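Local structure of beta-lactamase-related domain-containing protein (Bacteroides dorei DSM 17855, 5TGF) at residues D14-I17 / S18-D22; L100-L104 / S105-G109; T137-P141 / G142-E146; S330-V333 / T334-N338. The protein is a putative serine beta-lactamase-related hydrolase of unknown substrate, which can also bind calcium. All coordinates share one frame; numbering follows the deposited sequence.

Contact 1: residues D14-I17 / S18-D22; sequences DSII and SSWMD
With CG1 of Ile16 beside the backbone N (chi1 -68°), CG2 is left anti to that N and alongside the indole of Trp20, whose CG is anti to its carbonyl carbon (chi1 -59°). The two side chains run side by side one helical turn apart, and the methyl CG2 of Ile16 meets Trp20 CZ2 at 3.5 Å. The carbonyl O of Ile16 lies over one face of the same indole, toward its rim. That oxygen takes two donors from the same face of its carbonyl plane: Trp20 N in the ordinary helical bond, and Ser19 OG, a shorter bond of 2.7 Å to Ile16 O. Ser18 also folds its hydroxyl back, but onto the carbonyl four residues earlier. Its OG reaches Asp14 O at 2.8 Å from above the carbonyl plane, while Ser18 N approaches Asp14 O from the other face. On the next side of the helix Ile17 and Met21, a selenomethionine, point the same way, CG2 of Ile17 lying 3.9 Å from CE of Met21. Ile17 CG1 also nears Trp20 CZ3 at 4.1 Å. Trp20 is buried edge-to-face against Phe306 and Phe320 and rests on Val328 and Leu329 of helix 328-337. Along strand 38-46, Asp14 OD1 is held by Lys43 and Tyr45, and the Tyr45 side chain also packs on Ile17, Ser18 and Met21, so helix 11-22 packs on both strand 38-46 and helix 328-337.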
# COMPACT_ATOMS: atom_id res chain seq x y z
N ASP A 14 17.44 -5.79 -15.58
CA ASP A 14 18.72 -5.47 -14.92
C ASP A 14 19.31 -4.19 -15.51
O ASP A 14 19.89 -3.36 -14.78
CB ASP A 14 19.67 -6.67 -15.06
CG ASP A 14 21.00 -6.48 -14.31
OD1 ASP A 14 21.01 -6.01 -13.15
OD2 ASP A 14 22.03 -6.91 -14.88
N SER A 15 19.12 -3.96 -16.80
CA SER A 15 19.71 -2.78 -17.44
C SER A 15 19.03 -1.54 -16.92
O SER A 15 19.67 -0.52 -16.68
CB SER A 15 19.60 -2.81 -18.97
OG SER A 15 20.50 -3.75 -19.52
N ILE A 16 17.71 -1.61 -16.77
CA ILE A 16 16.96 -0.44 -16.32
C ILE A 16 17.34 -0.09 -14.88
O ILE A 16 17.60 1.06 -14.56
CB ILE A 16 15.44 -0.66 -16.44
CG1 ILE A 16 15.04 -0.75 -17.92
CG2 ILE A 16 14.68 0.46 -15.73
CD1 ILE A 16 13.61 -1.25 -18.15
N ILE A 17 17.40 -1.09 -14.01
CA ILE A 17 17.74 -0.82 -12.61
C ILE A 17 19.20 -0.32 -12.48
O ILE A 17 19.48 0.62 -11.75
CB ILE A 17 17.51 -2.06 -11.73
CG1 ILE A 17 16.03 -2.46 -11.77
CG2 ILE A 17 17.94 -1.80 -10.31
CD1 ILE A 17 15.70 -3.78 -11.12
N SER A 18 20.11 -0.92 -13.24
CA SER A 18 21.52 -0.52 -13.19
C SER A 18 21.69 0.92 -13.63
O SER A 18 22.48 1.67 -13.03
CB SER A 18 22.39 -1.46 -14.04
OG SER A 18 22.35 -2.77 -13.51
N SER A 19 20.95 1.32 -14.65
CA SER A 19 21.00 2.70 -15.12
C SER A 19 20.52 3.68 -14.05
O SER A 19 21.04 4.80 -13.95
CB SER A 19 20.14 2.89 -16.39
OG SER A 19 18.76 3.00 -16.05
N TRP A 20 19.49 3.32 -13.28
CA TRP A 20 19.12 4.17 -12.12
C TRP A 20 20.27 4.28 -11.09
O TRP A 20 20.49 5.34 -10.52
CB TRP A 20 17.89 3.67 -11.40
CG TRP A 20 16.64 3.58 -12.24
CD1 TRP A 20 16.33 4.32 -13.36
CD2 TRP A 20 15.53 2.69 -12.02
NE1 TRP A 20 15.08 3.95 -13.84
CE2 TRP A 20 14.58 2.94 -13.04
CE3 TRP A 20 15.22 1.75 -11.03
CZ2 TRP A 20 13.35 2.29 -13.08
CZ3 TRP A 20 14.00 1.05 -11.11
CH2 TRP A 20 13.11 1.29 -12.16
N MSE A 21 21.02 3.21 -10.90
CA MSE A 21 22.14 3.24 -9.94
C MSE A 21 23.29 4.05 -10.52
O MSE A 21 23.89 4.87 -9.83
CB MSE A 21 22.63 1.82 -9.61
CG MSE A 21 21.49 0.88 -9.15
SE MSE A 21 20.85 1.44 -7.37
CE MSE A 21 19.12 0.52 -7.46
N ASP A 22 23.56 3.88 -11.82
CA ASP A 22 24.64 4.62 -12.46
C ASP A 22 24.37 6.13 -12.51
O ASP A 22 25.31 6.92 -12.38
CB ASP A 22 24.88 4.09 -13.88
CG ASP A 22 25.38 2.66 -13.89
OD1 ASP A 22 25.89 2.19 -12.86
OD2 ASP A 22 25.18 1.96 -14.90

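Contact 2: residues L100-L104 / S105-G109; sequences LRQLL and SHTSG
Ser105 OG donates to Arg101 O at 2.9 Å, and Thr107 N gives Gln102 O a bond of 3.1 Å that lies in the carbonyl plane. Together they fold the chain back over the last turn of helix 100-103. Gln102 O also receives a weak bond from Ser105 N. The serine hydroxyl reaches the helix because OG sits between its backbone N and carbonyl carbon (chi1 63°); Thr107 OG1 stands 2.7 Å from Ser105 OG, linking the two hydroxyls. A water donates to Leu103 O at 3.1 Å and is also bonded to Ser108 OG, bridging helix end and loop; the same OG accepts from Val110 N. Farther out the contact is packing. Gln102 crosses Thr107 at about a right angle, its CB 3.8 Å from Thr107 OG1, while its amide oxygen turns back to Leu99 N. Leu103 CD2 meets Ser108 CB at 3.9 Å, and both side chains rest on Ala151 of helix 150-163. Arg101 is anchored away from the loop by a salt bridge to Asp80. A type I turn from Leu103 to His106, the latter with positive phi, carries the chain off the helix. His106 thereby faces Lys61 and Tyr147, which with Ser58 fit the SxxK and tyrosine pattern of serine beta-lactamases and penicillin-binding proteins, so this helix-ending turn probably forms part of the active-site wall.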
# COMPACT_ATOMS: atom_id res chain seq x y z
N LEU A 100 -15.68 2.27 6.93
CA LEU A 100 -14.32 1.79 6.96
C LEU A 100 -13.74 1.60 5.55
O LEU A 100 -12.60 1.98 5.30
CB LEU A 100 -14.25 0.50 7.76
CG LEU A 100 -12.92 -0.24 7.77
CD1 LEU A 100 -11.79 0.61 8.36
CD2 LEU A 100 -13.09 -1.54 8.52
N ARG A 101 -14.51 1.02 4.65
CA ARG A 101 -14.04 0.82 3.28
C ARG A 101 -13.79 2.15 2.56
O ARG A 101 -12.95 2.21 1.64
CB ARG A 101 -15.04 -0.03 2.49
CG ARG A 101 -16.41 0.58 2.30
CD ARG A 101 -17.23 -0.29 1.34
NE ARG A 101 -18.60 0.15 1.21
CZ ARG A 101 -19.03 1.17 0.48
NH1 ARG A 101 -18.21 1.89 -0.27
NH2 ARG A 101 -20.32 1.46 0.50
N GLN A 102 -14.47 3.22 2.97
CA GLN A 102 -14.27 4.54 2.35
C GLN A 102 -12.97 5.17 2.83
O GLN A 102 -12.28 5.85 2.05
CB GLN A 102 -15.43 5.50 2.63
CG GLN A 102 -16.69 5.08 1.87
CD GLN A 102 -17.96 5.84 2.26
OE1 GLN A 102 -18.12 6.31 3.38
NE2 GLN A 102 -18.89 5.88 1.33
N LEU A 103 -12.67 4.98 4.10
CA LEU A 103 -11.39 5.43 4.65
C LEU A 103 -10.22 4.83 3.86
O LEU A 103 -9.30 5.54 3.49
CB LEU A 103 -11.27 5.07 6.15
CG LEU A 103 -12.27 5.75 7.11
CD1 LEU A 103 -12.28 5.10 8.49
CD2 LEU A 103 -12.03 7.25 7.23
N LEU A 104 -10.30 3.54 3.57
CA LEU A 104 -9.17 2.83 2.99
C LEU A 104 -9.10 2.92 1.46
O LEU A 104 -8.26 2.27 0.86
CB LEU A 104 -9.23 1.36 3.41
CG LEU A 104 -8.96 1.06 4.87
CD1 LEU A 104 -9.43 -0.33 5.25
CD2 LEU A 104 -7.49 1.21 5.20
N SER A 105 -10.07 3.61 0.84
CA SER A 105 -10.12 3.73 -0.61
C SER A 105 -9.96 5.17 -1.07
O SER A 105 -10.14 5.45 -2.25
CB SER A 105 -11.43 3.16 -1.14
OG SER A 105 -12.55 3.90 -0.64
N HIS A 106 -9.56 6.07 -0.16
CA HIS A 106 -9.36 7.46 -0.45
C HIS A 106 -10.64 8.17 -0.91
O HIS A 106 -10.58 9.08 -1.75
CB HIS A 106 -8.25 7.64 -1.46
CG HIS A 106 -6.97 7.01 -1.01
ND1 HIS A 106 -6.32 7.43 0.14
CD2 HIS A 106 -6.28 5.94 -1.47
CE1 HIS A 106 -5.27 6.66 0.35
NE2 HIS A 106 -5.20 5.78 -0.64
N THR A 107 -11.79 7.64 -0.49
CA THR A 107 -13.08 8.20 -0.91
C THR A 107 -13.87 8.73 0.31
O THR A 107 -15.05 9.03 0.18
CB THR A 107 -13.94 7.22 -1.71
OG1 THR A 107 -14.17 6.02 -0.96
CG2 THR A 107 -13.28 6.87 -3.01
N SER A 108 -13.20 8.96 1.43
CA SER A 108 -13.87 9.39 2.66
C SER A 108 -14.21 10.88 2.71
O SER A 108 -15.14 11.27 3.44
CB SER A 108 -13.02 9.04 3.87
OG SER A 108 -11.85 9.83 3.95
N GLY A 109 -13.42 11.70 2.01
CA GLY A 109 -13.45 13.16 2.14
C GLY A 109 -12.75 13.73 3.34
O GLY A 109 -12.84 14.94 3.59
O HOH W 1 -10.20 8.29 2.52

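Contact 3: residues T137-P141 / G142-E146; sequences TVFTP and GTRFE
A surface loop between helices 125-133 and 150-163 turns back on itself here, its two arms joined by a type II beta turn and by Phe139 lying under Arg144. The turn runs from Thr140 to Thr143, with Gly142 in the position of positive phi, where a side chain would strike the carbonyl of Pro141. Thr140 O closes it by taking two donors from one residue: Thr143 N at 3.1 Å, and Thr143 OG1 at 2.6 Å, the latter in the carbonyl plane on a lone pair. Thr143 holds OG1 between its backbone N and carbonyl carbon (chi1 69°), which aims the hydroxyl inward, and its CG2 packs 3.8 Å from Thr140 CB. Across the arms, Arg144 CB sits over the centre of the Phe139 ring in a CH-pi contact, 3.5 Å from the centroid. The arginine chain bends at chi3 and brings its guanidinium beside the ring, so that CD2 of Phe139 lies over one face of it, 3.5 Å from NH1 of Arg144, with the two planes 43° apart. Glu146 comes to the ring's edge, where its CB lies in the ring plane. Arg144 O, 3.2 Å from Phe139 CE1, is buried without a polar partner. Between the two arms, then, the polar grip comes from a carbonyl that accepts two hydrogen bonds, and the aromatic face is met by CB of Arg144, its guanidinium tilted to the ring.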
# COMPACT_ATOMS: atom_id res chain seq x y z
N THR A 137 -14.17 18.30 6.76
CA THR A 137 -14.06 17.44 5.60
C THR A 137 -13.93 18.28 4.34
O THR A 137 -14.15 19.47 4.35
CB THR A 137 -15.26 16.50 5.47
OG1 THR A 137 -16.48 17.26 5.44
CG2 THR A 137 -15.28 15.52 6.63
N VAL A 138 -13.53 17.64 3.25
CA VAL A 138 -13.34 18.38 2.00
C VAL A 138 -14.41 18.05 0.97
O VAL A 138 -14.61 18.82 0.05
CB VAL A 138 -11.91 18.20 1.45
CG1 VAL A 138 -10.91 18.95 2.35
CG2 VAL A 138 -11.55 16.72 1.33
N PHE A 139 -15.16 16.97 1.19
CA PHE A 139 -16.30 16.58 0.35
C PHE A 139 -17.06 15.44 1.00
O PHE A 139 -16.58 14.80 1.95
CB PHE A 139 -15.92 16.19 -1.11
CG PHE A 139 -14.86 15.11 -1.21
CD1 PHE A 139 -15.20 13.77 -1.07
CD2 PHE A 139 -13.52 15.44 -1.42
CE1 PHE A 139 -14.23 12.77 -1.13
CE2 PHE A 139 -12.55 14.45 -1.56
CZ PHE A 139 -12.90 13.11 -1.39
N THR A 140 -18.26 15.21 0.47
CA THR A 140 -19.15 14.17 0.97
C THR A 140 -18.60 12.79 0.66
O THR A 140 -18.19 12.55 -0.49
CB THR A 140 -20.54 14.31 0.31
OG1 THR A 140 -21.09 15.57 0.67
CG2 THR A 140 -21.49 13.22 0.76
N PRO A 141 -18.62 11.87 1.64
CA PRO A 141 -18.07 10.54 1.41
C PRO A 141 -18.66 9.80 0.22
O PRO A 141 -19.87 9.87 -0.06
CB PRO A 141 -18.39 9.78 2.71
CG PRO A 141 -18.67 10.82 3.74
CD PRO A 141 -19.20 12.00 3.00
N GLY A 142 -17.79 9.13 -0.51
CA GLY A 142 -18.17 8.40 -1.68
C GLY A 142 -18.29 9.21 -2.95
O GLY A 142 -18.62 8.63 -3.97
N THR A 143 -18.15 10.53 -2.90
CA THR A 143 -18.44 11.37 -4.07
C THR A 143 -17.20 11.75 -4.87
O THR A 143 -17.32 12.16 -6.05
CB THR A 143 -19.21 12.66 -3.67
OG1 THR A 143 -18.36 13.54 -2.92
CG2 THR A 143 -20.44 12.32 -2.89
N ARG A 144 -16.02 11.66 -4.25
CA ARG A 144 -14.76 11.95 -4.94
C ARG A 144 -13.64 11.03 -4.43
O ARG A 144 -13.73 10.48 -3.32
CB ARG A 144 -14.33 13.41 -4.72
CG ARG A 144 -15.20 14.47 -5.39
CD ARG A 144 -14.75 15.90 -5.12
NE ARG A 144 -13.30 16.10 -5.29
CZ ARG A 144 -12.58 17.02 -4.64
NH1 ARG A 144 -13.15 17.90 -3.82
NH2 ARG A 144 -11.26 17.07 -4.80
N PHE A 145 -12.66 10.79 -5.31
CA PHE A 145 -11.35 10.18 -4.97
C PHE A 145 -10.30 11.26 -4.69
O PHE A 145 -10.10 12.20 -5.49
CB PHE A 145 -10.85 9.29 -6.10
CG PHE A 145 -9.55 8.57 -5.79
CD1 PHE A 145 -9.55 7.32 -5.19
CD2 PHE A 145 -8.33 9.12 -6.17
CE1 PHE A 145 -8.36 6.64 -4.94
CE2 PHE A 145 -7.12 8.46 -5.92
CZ PHE A 145 -7.15 7.19 -5.32
N GLU A 146 -9.72 11.21 -3.50
CA GLU A 146 -8.59 12.05 -3.19
C GLU A 146 -7.64 11.35 -2.23
O GLU A 146 -7.96 11.10 -1.08
CB GLU A 146 -9.02 13.40 -2.61
CG GLU A 146 -7.81 14.34 -2.38
CD GLU A 146 -8.18 15.71 -1.82
OE1 GLU A 146 -9.02 15.78 -0.91
OE2 GLU A 146 -7.55 16.71 -2.24

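Contact 4: residues S330-V333 / T334-N338; sequences SETV and TKIVN
Thr332 and Ile336 meet through their methyl ends, CG2 of the threonine 3.9 Å from CD1 of the isoleucine, and Val333 meets Val337 through CG1 and CG1 at 4.1 Å. Each pair is one helical turn apart. Ile336 also lies along the backbone, its CG1 3.2 Å from Thr332 O, and Val337 places CG2 against Val333 O. Beneath these side chains run four successive helical bonds, from Thr334 N to Ser330 O through Val337 N to Val333 O, the last one 2.9 Å long and nearly straight along the carbonyl direction. Thr332 keeps its methyl free for Ile336 because OG1 is turned back along the helix (chi1 -54°), bonding to Val328 O. At the C-terminal end Asn338 leaves the helix and folds its amide over the last turn: ND2 donates to Thr334 O at 2.9 Å, while the backbone N of Asn338 makes weak bonds to the O atoms of Thr334 and Lys335. Asp300 secures this end from outside, OD2 bonding Thr334 OG1 and OD1 bonding Asn338 ND2. At the other end Ser330 OG is held by Tyr293 and Pro327. The buried face presses Val333 onto Trp295 and Val33 of the central sheet and onto Leu13 of helix 11-22, which Ile336 also touches. Chemically the helix is divided: branched aliphatic groups pack one side against sheet and neighbouring helix, whereas at the C-terminal turn the Asn338 amide ties Thr334 O to Asp300, and the donors around Asp300 would probably favour its ionised form.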
# COMPACT_ATOMS: atom_id res chain seq x y z
N SER A 330 6.97 -3.64 -13.69
CA SER A 330 5.98 -4.67 -14.01
C SER A 330 5.80 -4.81 -15.54
O SER A 330 5.63 -5.91 -16.03
CB SER A 330 4.65 -4.37 -13.33
OG SER A 330 4.32 -3.00 -13.48
N GLU A 331 5.90 -3.71 -16.27
CA GLU A 331 5.78 -3.76 -17.74
C GLU A 331 6.91 -4.59 -18.32
O GLU A 331 6.69 -5.45 -19.20
CB GLU A 331 5.89 -2.33 -18.33
CG GLU A 331 5.78 -2.25 -19.85
CD GLU A 331 5.99 -0.84 -20.40
OE1 GLU A 331 5.27 -0.42 -21.31
OE2 GLU A 331 6.87 -0.13 -19.91
N THR A 332 8.13 -4.36 -17.82
CA THR A 332 9.33 -5.05 -18.32
C THR A 332 9.30 -6.53 -17.93
O THR A 332 9.63 -7.42 -18.75
CB THR A 332 10.60 -4.36 -17.85
OG1 THR A 332 10.58 -2.96 -18.19
CG2 THR A 332 11.87 -4.99 -18.46
N VAL A 333 8.84 -6.84 -16.73
CA VAL A 333 8.62 -8.24 -16.34
C VAL A 333 7.58 -8.93 -17.22
O VAL A 333 7.76 -10.07 -17.67
CB VAL A 333 8.32 -8.40 -14.85
CG1 VAL A 333 7.86 -9.79 -14.48
CG2 VAL A 333 9.53 -8.01 -14.01
N THR A 334 6.49 -8.24 -17.50
CA THR A 334 5.44 -8.80 -18.35
C THR A 334 6.00 -9.17 -19.72
O THR A 334 5.78 -10.28 -20.18
CB THR A 334 4.23 -7.83 -18.47
OG1 THR A 334 3.53 -7.80 -17.23
CG2 THR A 334 3.27 -8.31 -19.55
N LYS A 335 6.81 -8.31 -20.29
CA LYS A 335 7.49 -8.61 -21.57
C LYS A 335 8.41 -9.83 -21.44
O LYS A 335 8.35 -10.75 -22.26
CB LYS A 335 8.28 -7.40 -22.01
CG LYS A 335 8.75 -7.40 -23.46
CD LYS A 335 9.48 -6.09 -23.75
CE LYS A 335 9.57 -5.76 -25.23
NZ LYS A 335 9.79 -6.96 -26.08
N ILE A 336 9.20 -9.87 -20.36
CA ILE A 336 10.20 -10.91 -20.18
C ILE A 336 9.56 -12.27 -20.03
O ILE A 336 10.02 -13.24 -20.66
CB ILE A 336 11.17 -10.59 -19.01
CG1 ILE A 336 12.09 -9.44 -19.39
CG2 ILE A 336 11.97 -11.82 -18.61
CD1 ILE A 336 12.70 -8.75 -18.20
N VAL A 337 8.55 -12.39 -19.18
CA VAL A 337 8.04 -13.70 -18.84
C VAL A 337 7.07 -14.23 -19.89
O VAL A 337 6.66 -15.38 -19.80
CB VAL A 337 7.39 -13.82 -17.44
CG1 VAL A 337 8.35 -13.37 -16.34
CG2 VAL A 337 6.09 -13.04 -17.33
N ASN A 338 6.71 -13.42 -20.87
CA ASN A 338 5.88 -13.89 -21.98
C ASN A 338 6.71 -13.95 -23.27
O ASN A 338 6.36 -13.32 -24.26
CB ASN A 338 4.64 -12.99 -22.14
CG ASN A 338 3.67 -13.14 -20.99
OD1 ASN A 338 3.04 -14.18 -20.85
ND2 ASN A 338 3.57 -12.12 -20.14

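Overall arrangement
The four contacts fall into two pairs far apart in the molecule. Contacts 1 and 4 lie on the N- and C-terminal helices, 16 Å between centres, and touch where Ile16 CD1 packs 3.5 Å from Thr332 OG1 beside the central antiparallel sheet. Contacts 2 and 3, with centres 9 Å apart, are a helix end with its following loop and a neighbouring loop, joined by probable hydrogen bonds from Gly142 N to Thr107 O and from Val138 N to Gly109 O, both 2.8 Å. Contact 2 touches the putative SxxK site through His106, and Glu146 of contact 3 lies near it. Contacts 1 and 2 are about 37 Å apart, centre to centre, on opposite sides of the chain's centre.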